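D-alanine--D-alanine ligase (PDB 3TQT) joins two molecules of D-alanine at the expense of ATP, giving the D-alanyl-D-alanine dipeptide used to build the peptidoglycan of the bacterial cell wall. Local coordinates at residues K186-G191 with R218-P223; L143-L148 with L313-N318; A195-K200 with K210-Y215; D157-S162 with Q172-R177; M105-Q110 with N318-F323. One frame throughout, in Å; residues are numbered along the deposited sequence.

Contact 1: residues K186-G191 with R218-P223; sequences KAVSLG and RLMVEP
Backbone hydrogen bonds join the end of strand 183-187 to the beginning of strand 219-223 in the small four-stranded antiparallel sheet of the ATP-grasp domain. Lys186 and Met220 form a hydrogen-bonded pair: Lys186 N gives to Met220 O at 2.9 Å and Met220 N returns the bond to Lys186 O, both nearly along the C=O axis. Past the strand end, Val188 N still reaches Arg218 O at 3.2 Å, from above the carbonyl plane.

Van der Waals packing centres on Val188. Its CG2 lies over one face of the Arg218 guanidinium, toward the rim and 3.8 Å from NH2, while CG1 makes an apolar contact with Met220 SD at 4.2 Å. Arg218 itself is salt-bridged to Asp142 and Glu140.

Charge pairing involves Lys186, whose chain bends at chi4 (64°) so that NZ meets Glu222 OE1 at 3.0 Å from above the carboxylate plane. Lys186 and Glu222 fall in the predicted ATP-binding region. With Lys145 bridged to OE2, the carboxylate is shared between two lysines, which would favour its ionised form.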
# COMPACT_ATOMS: atom_id res chain seq x y z
N LYS A 186 17.11 -13.16 3.45
CA LYS A 186 15.85 -13.21 2.72
C LYS A 186 15.53 -11.86 2.08
O LYS A 186 15.67 -10.83 2.72
CB LYS A 186 14.70 -13.46 3.70
CG LYS A 186 14.54 -14.85 4.27
CD LYS A 186 13.24 -14.88 5.09
CE LYS A 186 12.80 -16.29 5.45
NZ LYS A 186 13.78 -16.98 6.34
N ALA A 187 15.05 -11.86 0.84
CA ALA A 187 14.44 -10.64 0.31
C ALA A 187 13.25 -10.29 1.21
O ALA A 187 12.52 -11.19 1.66
CB ALA A 187 13.98 -10.86 -1.12
N VAL A 188 13.04 -9.01 1.47
CA VAL A 188 11.88 -8.63 2.29
C VAL A 188 10.55 -8.91 1.59
O VAL A 188 9.56 -9.22 2.23
CB VAL A 188 11.90 -7.13 2.70
CG1 VAL A 188 13.09 -6.83 3.61
CG2 VAL A 188 11.88 -6.24 1.47
N SER A 189 10.54 -8.84 0.26
CA SER A 189 9.26 -8.84 -0.43
C SER A 189 9.17 -9.86 -1.55
O SER A 189 8.29 -9.77 -2.40
CB SER A 189 8.99 -7.45 -1.00
OG SER A 189 9.87 -7.17 -2.07
N LEU A 190 10.08 -10.83 -1.57
CA LEU A 190 10.05 -11.86 -2.61
C LEU A 190 9.97 -13.25 -1.97
O LEU A 190 10.70 -13.54 -1.02
CB LEU A 190 11.28 -11.77 -3.51
CG LEU A 190 11.53 -10.40 -4.15
CD1 LEU A 190 12.84 -10.42 -4.94
CD2 LEU A 190 10.35 -10.01 -5.03
N GLY A 191 9.11 -14.10 -2.52
CA GLY A 191 8.85 -15.41 -1.93
C GLY A 191 9.68 -16.56 -2.49
O GLY A 191 10.03 -17.49 -1.76
N ARG A 218 15.76 -4.39 -0.39
CA ARG A 218 15.89 -4.47 1.05
C ARG A 218 15.82 -5.93 1.44
O ARG A 218 15.12 -6.71 0.81
CB ARG A 218 14.78 -3.68 1.74
CG ARG A 218 15.09 -3.29 3.17
CD ARG A 218 14.03 -2.28 3.70
NE ARG A 218 12.75 -2.92 3.97
CZ ARG A 218 11.64 -2.71 3.28
NH1 ARG A 218 11.62 -1.85 2.26
NH2 ARG A 218 10.53 -3.35 3.62
N LEU A 219 16.59 -6.31 2.44
CA LEU A 219 16.54 -7.69 2.85
C LEU A 219 16.41 -7.77 4.36
O LEU A 219 16.53 -6.76 5.06
CB LEU A 219 17.79 -8.44 2.38
CG LEU A 219 19.16 -8.05 2.93
CD1 LEU A 219 19.36 -8.57 4.35
CD2 LEU A 219 20.24 -8.62 2.00
N MET A 220 16.15 -8.97 4.83
CA MET A 220 16.09 -9.20 6.25
C MET A 220 16.86 -10.47 6.54
O MET A 220 16.83 -11.43 5.78
CB MET A 220 14.64 -9.32 6.73
CG MET A 220 13.83 -10.40 6.03
SD MET A 220 12.07 -10.03 6.17
CE MET A 220 11.88 -10.02 7.95
N VAL A 221 17.56 -10.44 7.66
CA VAL A 221 18.27 -11.60 8.15
C VAL A 221 17.45 -12.14 9.30
O VAL A 221 16.92 -11.37 10.12
CB VAL A 221 19.68 -11.21 8.62
CG1 VAL A 221 20.49 -12.45 9.01
CG2 VAL A 221 20.40 -10.41 7.53
N GLU A 222 17.33 -13.46 9.36
CA GLU A 222 16.58 -14.12 10.41
C GLU A 222 17.36 -15.29 10.97
O GLU A 222 18.12 -15.93 10.26
CB GLU A 222 15.22 -14.62 9.89
CG GLU A 222 14.23 -13.49 9.60
CD GLU A 222 12.94 -13.99 8.95
OE1 GLU A 222 12.88 -15.17 8.56
OE2 GLU A 222 11.98 -13.20 8.83
N PRO A 223 17.18 -15.57 12.26
CA PRO A 223 17.82 -16.77 12.80
C PRO A 223 17.10 -17.99 12.28
O PRO A 223 15.88 -17.95 12.13
CB PRO A 223 17.54 -16.64 14.29
CG PRO A 223 16.20 -15.94 14.32
CD PRO A 223 16.33 -14.90 13.26

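Contact 2: residues L143-L148 with L313-N318; sequences LTKTVL and LVNEIN
Lys145 NZ is gripped by three acceptors: Asn315 OD1 across the contact, the carboxylate of Glu222 in a salt bridge, and the backbone O of Val156. Its chain is extended beyond CG, and NZ meets Asn315 OD1 at 3.2 Å from 27° above the amide carbonyl plane. Asn315 and Glu316 both face Asp303 in a classic beta bulge; Glu316 and Asn318 are predicted magnesium ligands.

The rest of the packing is apolar. Leu148 crosses Val314 at about a right angle, CD1 3.6 Å from Val314 CG1, and the same methyl meets Ile317 CD1 tip to tip at 4.0 Å, while Thr144 CG2 touches Ile317 CD1. A water takes the N-H of Ile317 at 2.9 Å and donates to Thr144 OG1, which is also hydrogen-bonded to Val137 O.

The N-to-C directions of segments 143-148 and 313-318 lie 120° apart. Strand 312-318 edges the five-stranded sheet, helix 277-293 packs against Leu148, Val314 and Ile317, and the second subunit against Leu143 and Val147 of helix 141-150.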
# COMPACT_ATOMS: atom_id res chain seq x y z
N LEU A 143 8.47 -5.18 7.49
CA LEU A 143 7.46 -4.19 7.88
C LEU A 143 6.33 -4.88 8.64
O LEU A 143 5.85 -4.36 9.64
CB LEU A 143 6.92 -3.45 6.65
CG LEU A 143 5.80 -2.44 6.87
CD1 LEU A 143 6.21 -1.38 7.90
CD2 LEU A 143 5.40 -1.81 5.53
N THR A 144 5.91 -6.05 8.16
CA THR A 144 4.88 -6.82 8.86
C THR A 144 5.30 -7.06 10.30
O THR A 144 4.54 -6.81 11.24
CB THR A 144 4.66 -8.22 8.23
OG1 THR A 144 4.65 -8.12 6.80
CG2 THR A 144 3.34 -8.81 8.71
N LYS A 145 6.52 -7.55 10.48
CA LYS A 145 7.01 -7.85 11.82
C LYS A 145 7.13 -6.62 12.68
O LYS A 145 6.90 -6.68 13.89
CB LYS A 145 8.33 -8.61 11.76
CG LYS A 145 8.15 -10.06 11.36
CD LYS A 145 9.50 -10.75 11.24
CE LYS A 145 9.32 -12.19 10.83
NZ LYS A 145 10.58 -12.91 11.05
N THR A 146 7.46 -5.49 12.07
CA THR A 146 7.58 -4.25 12.81
C THR A 146 6.22 -3.93 13.42
O THR A 146 6.11 -3.60 14.61
CB THR A 146 7.98 -3.09 11.88
OG1 THR A 146 9.30 -3.31 11.40
CG2 THR A 146 7.93 -1.75 12.63
N VAL A 147 5.18 -4.03 12.60
CA VAL A 147 3.84 -3.68 13.05
C VAL A 147 3.36 -4.69 14.09
O VAL A 147 2.81 -4.31 15.12
CB VAL A 147 2.88 -3.58 11.85
CG1 VAL A 147 1.45 -3.46 12.33
CG2 VAL A 147 3.28 -2.38 10.97
N LEU A 148 3.61 -5.98 13.83
CA LEU A 148 3.19 -7.02 14.77
C LEU A 148 3.87 -6.85 16.11
O LEU A 148 3.22 -6.87 17.16
CB LEU A 148 3.48 -8.41 14.21
CG LEU A 148 2.63 -8.75 12.98
CD1 LEU A 148 3.03 -10.12 12.42
CD2 LEU A 148 1.15 -8.70 13.33
N LEU A 313 5.24 -18.26 17.26
CA LEU A 313 5.88 -17.10 16.67
C LEU A 313 5.37 -16.87 15.26
O LEU A 313 5.43 -17.77 14.41
CB LEU A 313 7.39 -17.31 16.60
CG LEU A 313 8.09 -17.58 17.92
CD1 LEU A 313 9.58 -17.90 17.69
CD2 LEU A 313 7.92 -16.37 18.85
N VAL A 314 4.89 -15.66 15.00
CA VAL A 314 4.46 -15.33 13.66
C VAL A 314 5.70 -15.15 12.80
O VAL A 314 6.65 -14.50 13.22
CB VAL A 314 3.59 -14.05 13.60
CG1 VAL A 314 3.26 -13.73 12.16
CG2 VAL A 314 2.32 -14.23 14.42
N ASN A 315 5.71 -15.76 11.62
CA ASN A 315 6.77 -15.47 10.67
C ASN A 315 6.31 -14.59 9.51
O ASN A 315 7.06 -13.75 9.02
CB ASN A 315 7.36 -16.74 10.10
CG ASN A 315 8.75 -16.52 9.52
OD1 ASN A 315 9.57 -15.79 10.10
ND2 ASN A 315 9.02 -17.13 8.37
N GLU A 316 5.07 -14.80 9.06
CA GLU A 316 4.62 -14.15 7.85
C GLU A 316 3.09 -14.12 7.79
O GLU A 316 2.43 -14.99 8.35
CB GLU A 316 5.18 -14.87 6.61
CG GLU A 316 4.76 -14.28 5.28
CD GLU A 316 5.52 -14.88 4.09
OE1 GLU A 316 6.16 -15.93 4.26
OE2 GLU A 316 5.49 -14.28 3.00
N ILE A 317 2.55 -13.09 7.14
CA ILE A 317 1.12 -13.05 6.80
C ILE A 317 1.00 -12.95 5.29
O ILE A 317 1.54 -12.03 4.68
CB ILE A 317 0.43 -11.82 7.44
CG1 ILE A 317 0.70 -11.82 8.95
CG2 ILE A 317 -1.11 -11.84 7.13
CD1 ILE A 317 0.16 -10.62 9.69
N ASN A 318 0.28 -13.89 4.69
CA ASN A 318 0.14 -13.96 3.25
C ASN A 318 -1.27 -13.58 2.88
O ASN A 318 -2.21 -14.28 3.28
CB ASN A 318 0.37 -15.39 2.77
CG ASN A 318 1.73 -15.89 3.13
OD1 ASN A 318 2.70 -15.62 2.44
ND2 ASN A 318 1.81 -16.62 4.24
O HOH W 1 4.31 -11.03 6.03

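Contact 3: residues A195-K200 with K210-Y215; sequences ATLPVK and KEVFRY
Leu197 carries CG anti to its carbonyl carbon (chi1 -54°), and Glu211 sets CG anti to its backbone N (chi1 163°), which brings the leucine branch CD1 against the aliphatic part of the glutamate. This is helix-on-sheet packing in the ATP-grasp domain: the edge strand 196-199 of the four-stranded antiparallel sheet packs against the last part of helix 202-212.

Leu197 CD1 is 3.5 Å from Glu211 CG, the two side chains crossing at about a right angle. The same methyl lies 3.9 Å from Val212 CG2, but here the side chains slide past each other in opposite directions. Toward the start of the strand, Ala195 CB approaches Tyr215 CD2 at 4.2 Å, obliquely to the ring. No hydrogen bond links the two segments, so their contact is wholly one of packing. Val212 also touches Leu219 on strand 219-223, and Tyr365 of the second subunit packs on Ala195.

Glu211 bends at chi2 (90°), turning its carboxylate toward the tyrosine within its own segment. The Tyr215 ring has Glu211 O 3.6 Å above its centre, and its hydroxyl gives a 2.6 Å hydrogen bond to Glu211 OE2, met from well above the carboxylate plane.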
# COMPACT_ATOMS: atom_id res chain seq x y z
N ALA A 195 15.40 -16.26 -3.40
CA ALA A 195 15.62 -15.05 -2.62
C ALA A 195 15.65 -15.30 -1.11
O ALA A 195 15.52 -14.36 -0.34
CB ALA A 195 14.55 -14.01 -2.95
N THR A 196 15.82 -16.56 -0.71
CA THR A 196 15.95 -16.93 0.70
C THR A 196 17.16 -17.85 0.87
O THR A 196 17.12 -19.01 0.47
CB THR A 196 14.70 -17.64 1.24
OG1 THR A 196 13.58 -16.76 1.16
CG2 THR A 196 14.89 -18.05 2.68
N LEU A 197 18.23 -17.32 1.45
CA LEU A 197 19.51 -18.00 1.45
C LEU A 197 19.95 -18.37 2.86
O LEU A 197 20.10 -17.50 3.71
CB LEU A 197 20.55 -17.10 0.79
CG LEU A 197 20.19 -16.61 -0.62
CD1 LEU A 197 21.32 -15.79 -1.20
CD2 LEU A 197 19.86 -17.80 -1.51
N PRO A 198 20.15 -19.68 3.11
CA PRO A 198 20.68 -20.12 4.41
C PRO A 198 22.18 -19.88 4.46
O PRO A 198 22.87 -20.15 3.48
CB PRO A 198 20.38 -21.62 4.41
CG PRO A 198 20.47 -22.00 2.97
CD PRO A 198 19.88 -20.82 2.22
N VAL A 199 22.68 -19.37 5.59
CA VAL A 199 24.09 -19.08 5.72
C VAL A 199 24.63 -19.60 7.05
O VAL A 199 23.99 -19.46 8.09
CB VAL A 199 24.40 -17.57 5.60
CG1 VAL A 199 23.90 -17.02 4.25
CG2 VAL A 199 23.76 -16.80 6.75
N LYS A 200 25.82 -20.17 7.00
CA LYS A 200 26.46 -20.77 8.17
C LYS A 200 27.79 -20.11 8.50
O LYS A 200 28.38 -20.37 9.56
CB LYS A 200 26.65 -22.27 7.94
CG LYS A 200 26.34 -23.14 9.16
CD LYS A 200 26.76 -24.59 8.92
CE LYS A 200 28.20 -24.84 9.38
NZ LYS A 200 29.17 -23.75 9.05
N LYS A 210 24.88 -9.95 -0.84
CA LYS A 210 25.14 -9.43 -2.17
C LYS A 210 24.14 -10.01 -3.17
O LYS A 210 23.59 -9.30 -4.01
CB LYS A 210 26.58 -9.77 -2.59
CG LYS A 210 26.96 -9.30 -3.99
CD LYS A 210 28.47 -9.34 -4.19
CE LYS A 210 28.87 -8.76 -5.55
NZ LYS A 210 30.29 -8.31 -5.56
N GLU A 211 23.91 -11.31 -3.06
CA GLU A 211 23.01 -12.00 -3.98
C GLU A 211 21.58 -11.50 -3.87
O GLU A 211 20.94 -11.19 -4.87
CB GLU A 211 23.05 -13.51 -3.72
CG GLU A 211 21.90 -14.27 -4.32
CD GLU A 211 22.16 -14.75 -5.72
OE1 GLU A 211 22.98 -14.12 -6.43
OE2 GLU A 211 21.54 -15.77 -6.11
N VAL A 212 21.07 -11.41 -2.64
CA VAL A 212 19.70 -10.98 -2.46
C VAL A 212 19.49 -9.55 -2.92
O VAL A 212 18.42 -9.21 -3.43
CB VAL A 212 19.23 -11.11 -1.01
CG1 VAL A 212 17.85 -10.46 -0.86
CG2 VAL A 212 19.19 -12.59 -0.61
N PHE A 213 20.51 -8.70 -2.77
CA PHE A 213 20.39 -7.32 -3.24
C PHE A 213 20.39 -7.21 -4.76
O PHE A 213 20.20 -6.12 -5.30
CB PHE A 213 21.48 -6.43 -2.67
CG PHE A 213 21.22 -5.99 -1.27
CD1 PHE A 213 19.94 -5.63 -0.86
CD2 PHE A 213 22.25 -5.93 -0.35
CE1 PHE A 213 19.71 -5.22 0.45
CE2 PHE A 213 22.02 -5.52 0.95
CZ PHE A 213 20.75 -5.17 1.34
N ARG A 214 20.60 -8.33 -5.44
CA ARG A 214 20.38 -8.36 -6.88
C ARG A 214 18.89 -8.50 -7.21
O ARG A 214 18.48 -8.26 -8.33
CB ARG A 214 21.17 -9.49 -7.54
CG ARG A 214 22.69 -9.35 -7.44
CD ARG A 214 23.40 -10.63 -7.91
NE ARG A 214 23.04 -11.02 -9.27
CZ ARG A 214 23.65 -10.57 -10.37
NH1 ARG A 214 24.65 -9.70 -10.27
NH2 ARG A 214 23.26 -10.98 -11.57
N TYR A 215 18.09 -8.90 -6.22
CA TYR A 215 16.67 -9.20 -6.44
C TYR A 215 15.71 -8.21 -5.79
O TYR A 215 14.62 -7.96 -6.30
CB TYR A 215 16.35 -10.57 -5.88
CG TYR A 215 17.28 -11.64 -6.36
CD1 TYR A 215 17.82 -11.59 -7.63
CD2 TYR A 215 17.63 -12.70 -5.54
CE1 TYR A 215 18.68 -12.57 -8.08
CE2 TYR A 215 18.50 -13.68 -5.97
CZ TYR A 215 19.01 -13.61 -7.25
OH TYR A 215 19.87 -14.58 -7.70

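Contact 4: residues D157-S162 with Q172-R177; sequences DWHTLS and QRLLDR
Asp157 opens the segment with its carboxylate spread over several partners. OD1 takes a weak bond from the backbone N of Trp158 and a salt bridge from Arg149, while OD2 accepts from Trp178 NE1. Across the contact, OD2 lies at the edge of the Arg177 guanidinium, near its plane, in a long salt bridge of 3.7 Å to NH1, and touches Arg177 CD at 3.4 Å. The planes of carboxylate and guanidinium are 31° apart.

Trp158 points from the backbone away from helix 170-177, and its indole packs on helix 141-150; its carbonyl O lies near the edge of the same guanidinium.

His159, with CG anti to the backbone N (chi1 -176°), extends toward helix 170-177 and provides the apolar part. Its CB sits 3.7 Å from Leu174 CD2, the two side chains crossing at about a right angle. The planes of the imidazole and the Arg177 guanidinium are 81° apart, and the groups are joined through one water, which lies in the plane of both, 2.8 Å from His159 ND1 and accepting from Arg177 NH1 at 2.8 Å. The arginine reaches out toward the strand, one face of its guanidinium lying over Leu174 CD2, which is 3.9 Å from the plane and over its centre.

Strand 159-161, which begins at His159, is an outer strand of the four-stranded sheet. It pairs with strand 219-223, and helix 170-177 packs beside it, Leu174 reaching Val221 of that neighbouring strand.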
# COMPACT_ATOMS: atom_id res chain seq x y z
N ASP A 157 12.44 -13.15 15.22
CA ASP A 157 13.22 -11.92 15.16
C ASP A 157 13.83 -11.75 13.78
O ASP A 157 13.93 -12.71 13.01
CB ASP A 157 14.31 -11.89 16.24
CG ASP A 157 14.85 -10.47 16.48
OD1 ASP A 157 14.14 -9.48 16.14
OD2 ASP A 157 15.98 -10.33 16.99
N TRP A 158 14.22 -10.52 13.47
CA TRP A 158 14.75 -10.23 12.15
C TRP A 158 15.67 -9.03 12.23
O TRP A 158 15.65 -8.28 13.20
CB TRP A 158 13.63 -9.94 11.15
CG TRP A 158 13.05 -8.56 11.31
CD1 TRP A 158 13.26 -7.48 10.49
CD2 TRP A 158 12.18 -8.10 12.35
NE1 TRP A 158 12.56 -6.39 10.95
CE2 TRP A 158 11.89 -6.75 12.10
CE3 TRP A 158 11.61 -8.72 13.47
CZ2 TRP A 158 11.06 -5.99 12.93
CZ3 TRP A 158 10.79 -7.97 14.30
CH2 TRP A 158 10.51 -6.62 14.01
N HIS A 159 16.48 -8.86 11.19
CA HIS A 159 17.28 -7.66 11.07
C HIS A 159 17.28 -7.21 9.63
O HIS A 159 17.73 -7.94 8.75
CB HIS A 159 18.71 -7.89 11.53
CG HIS A 159 19.54 -6.65 11.51
ND1 HIS A 159 19.41 -5.65 12.45
CD2 HIS A 159 20.47 -6.22 10.63
CE1 HIS A 159 20.24 -4.67 12.16
NE2 HIS A 159 20.90 -4.99 11.07
N THR A 160 16.77 -6.01 9.38
CA THR A 160 16.67 -5.49 8.04
C THR A 160 18.00 -4.86 7.62
O THR A 160 18.67 -4.22 8.43
CB THR A 160 15.57 -4.42 7.97
OG1 THR A 160 14.30 -5.03 8.23
CG2 THR A 160 15.55 -3.72 6.60
N LEU A 161 18.40 -5.07 6.37
CA LEU A 161 19.53 -4.37 5.79
C LEU A 161 19.09 -3.74 4.48
O LEU A 161 18.32 -4.32 3.72
CB LEU A 161 20.69 -5.32 5.48
CG LEU A 161 21.54 -5.84 6.64
CD1 LEU A 161 22.60 -6.78 6.08
CD2 LEU A 161 22.18 -4.68 7.40
N SER A 162 19.61 -2.54 4.23
CA SER A 162 19.43 -1.90 2.95
C SER A 162 20.80 -1.81 2.30
O SER A 162 21.83 -1.98 2.96
CB SER A 162 18.82 -0.51 3.12
OG SER A 162 17.50 -0.63 3.60
N GLN A 172 28.25 -11.02 12.92
CA GLN A 172 28.69 -11.31 14.28
C GLN A 172 27.70 -10.81 15.31
O GLN A 172 27.44 -11.48 16.31
CB GLN A 172 30.07 -10.68 14.56
CG GLN A 172 30.67 -11.19 15.86
CD GLN A 172 30.75 -12.70 15.86
OE1 GLN A 172 31.42 -13.28 15.02
NE2 GLN A 172 30.01 -13.34 16.76
N ARG A 173 27.14 -9.63 15.07
CA ARG A 173 26.19 -9.04 16.00
C ARG A 173 24.92 -9.87 16.03
O ARG A 173 24.29 -10.01 17.07
CB ARG A 173 25.87 -7.60 15.62
CG ARG A 173 24.65 -7.05 16.35
CD ARG A 173 24.53 -5.54 16.22
NE ARG A 173 24.54 -5.09 14.83
CZ ARG A 173 25.64 -4.73 14.18
NH1 ARG A 173 26.82 -4.77 14.79
NH2 ARG A 173 25.56 -4.33 12.92
N LEU A 174 24.54 -10.43 14.89
CA LEU A 174 23.34 -11.25 14.83
C LEU A 174 23.59 -12.61 15.48
O LEU A 174 22.72 -13.12 16.20
CB LEU A 174 22.85 -11.39 13.39
CG LEU A 174 22.38 -10.06 12.80
CD1 LEU A 174 21.82 -10.24 11.42
CD2 LEU A 174 21.34 -9.41 13.70
N LEU A 175 24.77 -13.18 15.25
CA LEU A 175 25.12 -14.40 15.95
C LEU A 175 25.09 -14.16 17.46
O LEU A 175 24.62 -15.00 18.21
CB LEU A 175 26.50 -14.92 15.52
CG LEU A 175 26.47 -15.95 14.39
CD1 LEU A 175 25.94 -15.33 13.13
CD2 LEU A 175 27.86 -16.53 14.17
N ASP A 176 25.56 -13.00 17.89
CA ASP A 176 25.59 -12.67 19.32
C ASP A 176 24.18 -12.53 19.87
O ASP A 176 23.93 -12.85 21.03
CB ASP A 176 26.34 -11.37 19.57
CG ASP A 176 27.84 -11.51 19.35
OD1 ASP A 176 28.35 -12.64 19.41
OD2 ASP A 176 28.50 -10.48 19.10
N ARG A 177 23.28 -12.03 19.03
CA ARG A 177 21.92 -11.75 19.45
C ARG A 177 21.09 -13.01 19.44
O ARG A 177 20.19 -13.18 20.25
CB ARG A 177 21.28 -10.72 18.50
CG ARG A 177 19.85 -10.36 18.89
CD ARG A 177 19.16 -9.54 17.81
NE ARG A 177 19.92 -8.34 17.46
CZ ARG A 177 19.50 -7.45 16.57
NH1 ARG A 177 18.34 -7.62 15.95
NH2 ARG A 177 20.25 -6.38 16.29
O HOH W 2 17.41 -5.44 14.38

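Contact 5: residues M105-Q110 with N318-F323; sequences MVHGTQ and NTIPGF
Ile320, Met105 and His107 provide most of the buried surface where two loops meet, one from the N-terminal domain and one following the edge strand of the ATP-grasp domain. The branch methyl CG2 of Ile320 stands at the middle. Anti to the backbone N, it points between the two partners of the other loop and meets Met105 SD and His107 ND1, each at 3.7 Å.

Met105 folds back on itself through chi2 (46°) and chi3 (48°), so that its sulfur and terminal methyl come to the far loop. SD touches Phe323 CB at 3.9 Å as well as the isoleucine, and CE approaches Phe323 CD1 at 4.1 Å; Met105 and Phe323 cross at about a right angle, Met105 and Ile320 obliquely.

His107 supplies the polar link. ND1 donates to Ile320 O at 2.8 Å, with the acceptor close to the ring plane but the donor 42° above the carbonyl plane. CE1 of the same ring approaches Pro321 O at 3.3 Å. With NE2 hydrogen-bonded to Ser24 OG, both ring nitrogens have partners, which fixes the rotation of the imidazole in this buried place.

The seam joins the loop after strand 101-104 to the loop after strand 312-318, just beyond the predicted magnesium ligand Asn318. Helix 18-31 packs against Met105, His107 and Phe323, and helix 340-370 closes over the phenylalanine ring.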
# COMPACT_ATOMS: atom_id res chain seq x y z
N MET A 105 -6.18 -12.71 -7.79
CA MET A 105 -5.57 -13.99 -7.48
C MET A 105 -4.22 -14.04 -8.15
O MET A 105 -3.80 -15.08 -8.66
CB MET A 105 -6.48 -15.16 -7.88
CG MET A 105 -6.03 -16.53 -7.36
SD MET A 105 -5.55 -16.60 -5.60
CE MET A 105 -6.94 -15.74 -4.83
N VAL A 106 -3.56 -12.90 -8.16
CA VAL A 106 -2.18 -12.81 -8.56
C VAL A 106 -1.31 -12.86 -7.31
O VAL A 106 -1.43 -12.00 -6.43
CB VAL A 106 -1.91 -11.50 -9.32
CG1 VAL A 106 -0.42 -11.32 -9.56
CG2 VAL A 106 -2.68 -11.49 -10.63
N HIS A 107 -0.47 -13.89 -7.22
CA HIS A 107 0.45 -14.04 -6.08
C HIS A 107 1.72 -13.22 -6.29
O HIS A 107 2.19 -13.07 -7.42
CB HIS A 107 0.84 -15.51 -5.86
CG HIS A 107 -0.33 -16.46 -5.85
ND1 HIS A 107 -1.28 -16.45 -4.85
CD2 HIS A 107 -0.67 -17.45 -6.70
CE1 HIS A 107 -2.18 -17.40 -5.10
NE2 HIS A 107 -1.83 -18.02 -6.22
N GLY A 108 2.28 -12.72 -5.20
CA GLY A 108 3.54 -12.01 -5.22
C GLY A 108 3.48 -10.63 -5.84
O GLY A 108 2.51 -9.87 -5.67
N THR A 109 4.55 -10.29 -6.56
CA THR A 109 4.67 -9.00 -7.21
C THR A 109 3.39 -8.61 -7.95
O THR A 109 2.74 -9.44 -8.60
CB THR A 109 5.88 -8.99 -8.16
OG1 THR A 109 7.06 -9.23 -7.41
CG2 THR A 109 6.01 -7.65 -8.86
N GLN A 110 3.02 -7.34 -7.79
CA GLN A 110 1.83 -6.75 -8.42
C GLN A 110 0.52 -7.18 -7.75
O GLN A 110 -0.37 -6.35 -7.52
CB GLN A 110 1.78 -7.05 -9.93
CG GLN A 110 3.11 -6.83 -10.67
CD GLN A 110 3.64 -5.41 -10.57
OE1 GLN A 110 3.62 -4.80 -9.49
NE2 GLN A 110 4.12 -4.87 -11.68
N ASN A 318 0.28 -13.89 4.69
CA ASN A 318 0.14 -13.96 3.25
C ASN A 318 -1.27 -13.58 2.88
O ASN A 318 -2.21 -14.28 3.28
CB ASN A 318 0.37 -15.39 2.77
CG ASN A 318 1.73 -15.89 3.13
OD1 ASN A 318 2.70 -15.62 2.44
ND2 ASN A 318 1.81 -16.62 4.24
N THR A 319 -1.43 -12.51 2.11
CA THR A 319 -2.76 -11.97 1.83
C THR A 319 -3.36 -12.54 0.55
O THR A 319 -4.56 -12.50 0.36
CB THR A 319 -2.74 -10.43 1.72
OG1 THR A 319 -1.83 -10.06 0.69
CG2 THR A 319 -2.29 -9.78 3.06
N ILE A 320 -2.52 -13.07 -0.33
CA ILE A 320 -3.06 -13.84 -1.45
C ILE A 320 -2.38 -15.21 -1.44
O ILE A 320 -1.49 -15.50 -2.24
CB ILE A 320 -2.92 -13.12 -2.82
CG1 ILE A 320 -3.34 -11.64 -2.71
CG2 ILE A 320 -3.74 -13.82 -3.93
CD1 ILE A 320 -4.84 -11.40 -2.56
N PRO A 321 -2.80 -16.06 -0.50
CA PRO A 321 -2.22 -17.39 -0.37
C PRO A 321 -2.63 -18.25 -1.55
O PRO A 321 -3.62 -17.91 -2.21
CB PRO A 321 -2.86 -17.92 0.90
CG PRO A 321 -4.14 -17.21 1.00
CD PRO A 321 -3.90 -15.84 0.45
N GLY A 322 -1.89 -19.32 -1.81
CA GLY A 322 -2.28 -20.27 -2.85
C GLY A 322 -3.72 -20.67 -2.64
O GLY A 322 -4.19 -20.79 -1.51
N PHE A 323 -4.44 -20.89 -3.74
CA PHE A 323 -5.86 -21.21 -3.65
C PHE A 323 -6.21 -22.37 -4.57
O PHE A 323 -7.38 -22.56 -4.93
CB PHE A 323 -6.70 -19.97 -3.98
CG PHE A 323 -7.71 -19.64 -2.93
CD1 PHE A 323 -7.47 -18.63 -2.01
CD2 PHE A 323 -8.89 -20.36 -2.84
CE1 PHE A 323 -8.41 -18.31 -1.05
CE2 PHE A 323 -9.84 -20.05 -1.87
CZ PHE A 323 -9.60 -19.03 -0.98

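From the N terminus, segment 105-110 comes first and pairs with 318-323, so contact 5 closes the widest loop, binding the N-terminal domain to the ATP-grasp domain. Within it, contact 2 joins helix 141-150 to strand 312-318, and the two share Asn318. Inside that loop contact 4 closes first, in series with contact 1, which in turn encloses contact 3; none of the loops cross. Contacts 1, 3 and 4 all reach the four-stranded sheet, in the order 159-161, 219-223, 183-187, 196-199. Contacts 1 and 2 touch through Glu222 and Lys145, which ties this sheet to helix 141-150.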